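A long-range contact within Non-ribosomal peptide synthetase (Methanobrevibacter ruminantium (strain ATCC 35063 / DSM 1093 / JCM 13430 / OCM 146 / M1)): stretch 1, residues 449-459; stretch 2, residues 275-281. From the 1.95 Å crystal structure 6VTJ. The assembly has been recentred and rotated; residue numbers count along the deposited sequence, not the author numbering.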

ATOM      1  N   PHE A 449     -11.855 -14.869  -3.910  1.00 44.61           N
ATOM      2  CA  PHE A 449     -12.573 -13.603  -3.760  1.00 43.03           C
ATOM      3  C   PHE A 449     -12.117 -12.477  -4.696  1.00 44.80           C
ATOM      4  O   PHE A 449     -12.957 -11.804  -5.293  1.00 42.69           O
ATOM      5  CB  PHE A 449     -12.480 -13.062  -2.328  1.00 40.22           C
ATOM      6  CG  PHE A 449     -12.856 -11.599  -2.226  1.00 40.15           C
ATOM      7  CD1 PHE A 449     -14.187 -11.207  -2.310  1.00 37.82           C
ATOM      8  CD2 PHE A 449     -11.881 -10.614  -2.111  1.00 37.33           C
ATOM      9  CE1 PHE A 449     -14.549  -9.861  -2.257  1.00 38.27           C
ATOM     10  CE2 PHE A 449     -12.233  -9.269  -2.056  1.00 35.13           C
ATOM     11  CZ  PHE A 449     -13.570  -8.890  -2.127  1.00 34.77           C
ATOM     12  N   GLU A 450     -10.803 -12.235  -4.781  1.00 47.18           N
ATOM     13  CA  GLU A 450     -10.318 -11.039  -5.476  1.00 46.44           C
ATOM     14  C   GLU A 450     -10.750 -11.017  -6.939  1.00 45.71           C
ATOM     15  O   GLU A 450     -10.936  -9.934  -7.516  1.00 41.05           O
ATOM     16  CB  GLU A 450      -8.795 -10.940  -5.369  1.00 44.21           C
ATOM     17  N   GLU A 451     -10.946 -12.197  -7.542  1.00 42.29           N
ATOM     18  CA  GLU A 451     -11.452 -12.273  -8.910  1.00 44.36           C
ATOM     19  C   GLU A 451     -12.770 -11.532  -9.093  1.00 43.19           C
ATOM     20  O   GLU A 451     -13.155 -11.251 -10.235  1.00 43.83           O
ATOM     21  CB  GLU A 451     -11.640 -13.734  -9.331  1.00 43.72           C
ATOM     22  N   ASN A 452     -13.468 -11.209  -8.002  1.00 41.05           N
ATOM     23  CA  ASN A 452     -14.785 -10.593  -8.056  1.00 39.70           C
ATOM     24  C   ASN A 452     -14.747  -9.083  -7.888  1.00 36.71           C
ATOM     25  O   ASN A 452     -15.806  -8.447  -7.915  1.00 35.14           O
ATOM     26  CB  ASN A 452     -15.698 -11.205  -6.994  1.00 43.16           C
ATOM     27  CG  ASN A 452     -15.988 -12.665  -7.257  1.00 48.48           C
ATOM     28  OD1 ASN A 452     -15.399 -13.542  -6.624  1.00 48.38           O
ATOM     29  ND2 ASN A 452     -16.882 -12.937  -8.219  1.00 37.93           N
ATOM     30  N   VAL A 453     -13.565  -8.492  -7.717  1.00 32.30           N
ATOM     31  CA  VAL A 453     -13.480  -7.041  -7.672  1.00 30.62           C
ATOM     32  C   VAL A 453     -13.632  -6.492  -9.083  1.00 33.79           C
ATOM     33  O   VAL A 453     -12.909  -6.901  -9.999  1.00 31.91           O
ATOM     34  CB  VAL A 453     -12.146  -6.604  -7.058  1.00 33.29           C
ATOM     35  CG1 VAL A 453     -11.939  -5.121  -7.284  1.00 32.57           C
ATOM     36  CG2 VAL A 453     -12.128  -6.934  -5.592  1.00 31.75           C
ATOM     37  N   GLU A 454     -14.574  -5.572  -9.271  1.00 31.62           N
ATOM     38  CA  GLU A 454     -14.752  -4.970 -10.582  1.00 30.92           C
ATOM     39  C   GLU A 454     -14.095  -3.604 -10.683  1.00 32.62           C
ATOM     40  O   GLU A 454     -14.182  -2.778  -9.765  1.00 30.30           O
ATOM     41  CB  GLU A 454     -16.224  -4.870 -10.954  1.00 34.40           C
ATOM     42  CG  GLU A 454     -16.990  -6.125 -10.608  1.00 41.54           C
ATOM     43  CD  GLU A 454     -18.451  -6.016 -10.957  1.00 50.89           C
ATOM     44  OE1 GLU A 454     -19.310  -5.972 -10.033  1.00 54.53           O
ATOM     45  OE2 GLU A 454     -18.734  -5.953 -12.175  1.00 60.48           O
ATOM     46  N   ILE A 455     -13.441  -3.387 -11.829  1.00 28.45           N
ATOM     47  CA  ILE A 455     -12.768  -2.134 -12.153  1.00 27.67           C
ATOM     48  C   ILE A 455     -13.202  -1.593 -13.504  1.00 29.80           C
ATOM     49  O   ILE A 455     -12.695  -0.554 -13.948  1.00 27.27           O
ATOM     50  CB  ILE A 455     -11.232  -2.309 -12.117  1.00 27.83           C
ATOM     51  CG1 ILE A 455     -10.766  -3.185 -13.285  1.00 28.31           C
ATOM     52  CG2 ILE A 455     -10.742  -2.933 -10.812  1.00 25.12           C
ATOM     53  CD1 ILE A 455      -9.268  -3.139 -13.452  1.00 28.88           C
ATOM     54  N   GLU A 456     -14.156  -2.253 -14.169  1.00 27.97           N
ATOM     55  CA  GLU A 456     -14.494  -1.915 -15.545  1.00 26.41           C
ATOM     56  C   GLU A 456     -15.007  -0.487 -15.663  1.00 30.01           C
ATOM     57  O   GLU A 456     -14.666   0.222 -16.621  1.00 28.86           O
ATOM     58  CB  GLU A 456     -15.522  -2.912 -16.097  1.00 28.17           C
ATOM     59  N   GLN A 457     -15.817  -0.029 -14.699  1.00 26.16           N
ATOM     60  CA  GLN A 457     -16.287   1.346 -14.796  1.00 25.32           C
ATOM     61  C   GLN A 457     -15.098   2.292 -14.903  1.00 30.61           C
ATOM     62  O   GLN A 457     -15.064   3.179 -15.767  1.00 29.32           O
ATOM     63  CB  GLN A 457     -17.182   1.713 -13.603  1.00 25.54           C
ATOM     64  CG  GLN A 457     -17.742   3.143 -13.662  1.00 26.23           C
ATOM     65  CD  GLN A 457     -18.866   3.396 -12.656  1.00 26.89           C
ATOM     66  OE1 GLN A 457     -19.964   2.877 -12.801  1.00 30.24           O
ATOM     67  NE2 GLN A 457     -18.586   4.197 -11.632  1.00 24.92           N
ATOM     68  N   THR A 458     -14.093   2.106 -14.045  1.00 31.48           N
ATOM     69  CA  THR A 458     -12.960   3.024 -14.099  1.00 27.37           C
ATOM     70  C   THR A 458     -12.220   2.872 -15.424  1.00 25.63           C
ATOM     71  O   THR A 458     -11.835   3.869 -16.048  1.00 25.53           O
ATOM     72  CB  THR A 458     -12.025   2.795 -12.907  1.00 24.74           C
ATOM     73  OG1 THR A 458     -12.725   3.073 -11.682  1.00 26.66           O
ATOM     74  CG2 THR A 458     -10.803   3.723 -12.997  1.00 24.78           C
ATOM     75  N   VAL A 459     -12.038   1.638 -15.887  1.00 24.67           N
ATOM     76  CA  VAL A 459     -11.433   1.440 -17.198  1.00 21.13           C
ATOM     77  C   VAL A 459     -12.170   2.285 -18.220  1.00 25.82           C
ATOM     78  O   VAL A 459     -11.562   3.084 -18.947  1.00 27.14           O
ATOM     79  CB  VAL A 459     -11.440  -0.056 -17.567  1.00 27.64           C
ATOM     80  CG1 VAL A 459     -10.889  -0.295 -18.993  1.00 23.70           C
ATOM     81  CG2 VAL A 459     -10.602  -0.801 -16.579  1.00 21.80           C
TER
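Stretch 2, residues 275-281: QEYDERT

How does stretch 2 lie on stretch 1? It has no regular helix or strand; it runs extended through Glu 276, Tyr 277 and Asp 278, then folds into a type I beta turn from Asp 278 to Thr 281, closed by a bond from Thr 281 N to Asp 278 O at 3.0 Å. The two chains advance in the same direction: the CA atoms of Val 453 and Tyr 277 lie 5.0 Å apart, those of Glu 454 and Asp 278 4.9 Å apart, and farther on the turn meets the start of the helix at 456-459. One direct backbone hydrogen bond joins them, from Glu 454 N to Tyr 277 O, at 2.8 Å and nearly straight at 170°. The same carbonyl also receives a CA-H...O contact, with Val 453 CA 3.5 Å from Tyr 277 O.

What does the Tyr 277 side chain rest against? Its CA-to-CB bond points toward stretch 1, and the residue loses more surface to the contact than any other. Phe 449 turns the edge of its ring to the tyrosine face, with Phe 449 CE1 3.9 Å from Tyr 277 CD1, the ring centroids 5.2 Å apart and the planes at 79°. Near the plane of the tyrosine ring, at its edge, lies the carbonyl of the 3-10 segment's last residue, with Asn 452 O 3.5 Å from Tyr 277 CD2. Val 453 adds a looser apolar contact, its CG2 lying 4.4 Å from Tyr 277 CB.

How is the carboxylate of Glu 279 satisfied at the start of the helix? The first turn of a helix has backbone NH groups without partners within the helix, and Glu 279 reaches this end. Its OE2 accepts from both Thr 458 N at 3.0 Å and Thr 458 OG1 at 2.7 Å. The other oxygen works through water: water 3 donates to Glu 279 OE1 at 2.7 Å and accepts from Gln 457 N at 2.9 Å. Ile 455, at the N-cap position, keeps its own carbonyl for the helix, where Val 459 N binds Ile 455 O at 3.0 Å. Beside this site, Arg 280 NH1 donates to Gln 457 OE1 at 2.7 Å. The turn holds that arginine as well: Arg 280 N donates to Asp 278 OD1 at 2.8 Å, while Arg 280 NH2 and Asp 278 OD2 form a salt bridge at 3.4 Å that is a matter of charge alone.

How do two acidic side chains tolerate each other? Glu 454 OE1 and Asp 278 OD2 are 4.4 Å apart, and water 2 lies between them as a shared donor, 2.6 Å from Glu 454 OE1 and 2.8 Å from Asp 278 OD2. Glu 454 OE1 accepts again from water 1 at 2.8 Å. That water also donates to Asn 452 O at 3.1 Å and accepts from Tyr 277 N at 3.0 Å, so both polar backbone groups of Tyr 277 are satisfied, its carbonyl directly and its amide through water.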

ATOM      1  N   GLN A 275     -23.939  -8.837  -2.514  1.00 51.92           N
ATOM      2  CA  GLN A 275     -22.981  -7.741  -2.475  1.00 47.05           C
ATOM      3  C   GLN A 275     -22.094  -7.738  -3.714  1.00 43.93           C
ATOM      4  O   GLN A 275     -21.589  -8.781  -4.147  1.00 43.75           O
ATOM      5  CB  GLN A 275     -22.112  -7.826  -1.219  1.00 40.66           C
ATOM      6  CG  GLN A 275     -21.231  -6.613  -1.010  1.00 34.83           C
ATOM      7  CD  GLN A 275     -22.037  -5.361  -0.743  1.00 40.38           C
ATOM      8  OE1 GLN A 275     -22.954  -5.361   0.081  1.00 41.79           O
ATOM      9  NE2 GLN A 275     -21.703  -4.282  -1.442  1.00 45.80           N
ATOM     10  N   GLU A 276     -21.918  -6.553  -4.283  1.00 45.64           N
ATOM     11  CA  GLU A 276     -20.980  -6.296  -5.364  1.00 45.31           C
ATOM     12  C   GLU A 276     -19.752  -5.606  -4.794  1.00 40.92           C
ATOM     13  O   GLU A 276     -19.790  -5.014  -3.715  1.00 38.39           O
ATOM     14  CB  GLU A 276     -21.611  -5.423  -6.452  1.00 42.80           C
ATOM     15  CG  GLU A 276     -22.537  -6.174  -7.379  1.00 52.63           C
ATOM     16  CD  GLU A 276     -23.715  -5.337  -7.827  1.00 62.75           C
ATOM     17  OE1 GLU A 276     -24.559  -4.980  -6.972  1.00 66.81           O
ATOM     18  OE2 GLU A 276     -23.794  -5.026  -9.038  1.00 67.27           O
ATOM     19  N   TYR A 277     -18.654  -5.684  -5.535  1.00 36.63           N
ATOM     20  CA  TYR A 277     -17.374  -5.168  -5.067  1.00 36.04           C
ATOM     21  C   TYR A 277     -16.828  -4.271  -6.174  1.00 36.72           C
ATOM     22  O   TYR A 277     -15.977  -4.681  -6.975  1.00 32.54           O
ATOM     23  CB  TYR A 277     -16.443  -6.312  -4.708  1.00 34.54           C
ATOM     24  CG  TYR A 277     -17.180  -7.467  -4.079  1.00 36.45           C
ATOM     25  CD1 TYR A 277     -17.526  -7.444  -2.727  1.00 35.59           C
ATOM     26  CD2 TYR A 277     -17.569  -8.568  -4.842  1.00 39.36           C
ATOM     27  CE1 TYR A 277     -18.221  -8.498  -2.149  1.00 39.71           C
ATOM     28  CE2 TYR A 277     -18.251  -9.626  -4.276  1.00 40.28           C
ATOM     29  CZ  TYR A 277     -18.569  -9.594  -2.924  1.00 40.92           C
ATOM     30  OH  TYR A 277     -19.257 -10.649  -2.356  1.00 41.74           O
ATOM     31  N   ASP A 278     -17.328  -3.039  -6.208  1.00 30.24           N
ATOM     32  CA  ASP A 278     -17.030  -2.120  -7.289  1.00 31.30           C
ATOM     33  C   ASP A 278     -16.854  -0.722  -6.711  1.00 28.42           C
ATOM     34  O   ASP A 278     -16.773  -0.538  -5.491  1.00 29.84           O
ATOM     35  CB  ASP A 278     -18.126  -2.179  -8.358  1.00 32.28           C
ATOM     36  CG  ASP A 278     -19.488  -1.751  -7.834  1.00 31.92           C
ATOM     37  OD1 ASP A 278     -19.584  -1.131  -6.752  1.00 33.89           O
ATOM     38  OD2 ASP A 278     -20.484  -2.013  -8.531  1.00 42.47           O
ATOM     39  N   GLU A 279     -16.805   0.264  -7.612  1.00 26.89           N
ATOM     40  CA  GLU A 279     -16.589   1.677  -7.304  1.00 29.60           C
ATOM     41  C   GLU A 279     -17.758   2.317  -6.546  1.00 33.12           C
ATOM     42  O   GLU A 279     -17.677   3.501  -6.182  1.00 26.09           O
ATOM     43  CB  GLU A 279     -16.318   2.443  -8.602  1.00 27.20           C
ATOM     44  CG  GLU A 279     -15.002   2.054  -9.305  1.00 25.23           C
ATOM     45  CD  GLU A 279     -15.160   0.995 -10.424  1.00 29.78           C
ATOM     46  OE1 GLU A 279     -16.104   0.177 -10.389  1.00 29.60           O
ATOM     47  OE2 GLU A 279     -14.300   0.944 -11.332  1.00 29.19           O
ATOM     48  N   ARG A 280     -18.833   1.567  -6.295  1.00 31.09           N
ATOM     49  CA  ARG A 280     -19.942   2.035  -5.474  1.00 33.98           C
ATOM     50  C   ARG A 280     -20.002   1.323  -4.124  1.00 31.79           C
ATOM     51  O   ARG A 280     -21.020   1.399  -3.431  1.00 32.88           O
ATOM     52  CB  ARG A 280     -21.255   1.877  -6.246  1.00 30.77           C
ATOM     53  CG  ARG A 280     -21.349   2.870  -7.424  1.00 30.74           C
ATOM     54  CD  ARG A 280     -22.655   2.706  -8.221  1.00 31.32           C
ATOM     55  NE  ARG A 280     -22.687   1.421  -8.907  1.00 35.62           N
ATOM     56  CZ  ARG A 280     -22.149   1.209 -10.107  1.00 38.43           C
ATOM     57  NH1 ARG A 280     -21.556   2.207 -10.761  1.00 34.02           N
ATOM     58  NH2 ARG A 280     -22.204   0.001 -10.655  1.00 40.24           N
ATOM     59  N   THR A 281     -18.918   0.662  -3.724  1.00 30.54           N
ATOM     60  CA  THR A 281     -18.868  -0.121  -2.501  1.00 31.33           C
ATOM     61  C   THR A 281     -17.901   0.508  -1.502  1.00 31.46           C
ATOM     62  O   THR A 281     -16.754   0.816  -1.845  1.00 28.85           O
ATOM     63  CB  THR A 281     -18.431  -1.561  -2.805  1.00 35.16           C
ATOM     64  OG1 THR A 281     -19.231  -2.108  -3.865  1.00 29.09           O
ATOM     65  CG2 THR A 281     -18.569  -2.423  -1.566  1.00 29.03           C
TER
HETATM   66  O   HOH W   1     -18.799  -7.561  -7.822  1.00 46.99           O
HETATM   67  O   HOH W   2     -20.654  -3.803 -10.689  1.00 46.50           O
HETATM   68  O   HOH W   3     -16.692  -1.507 -12.390  1.00 27.76           O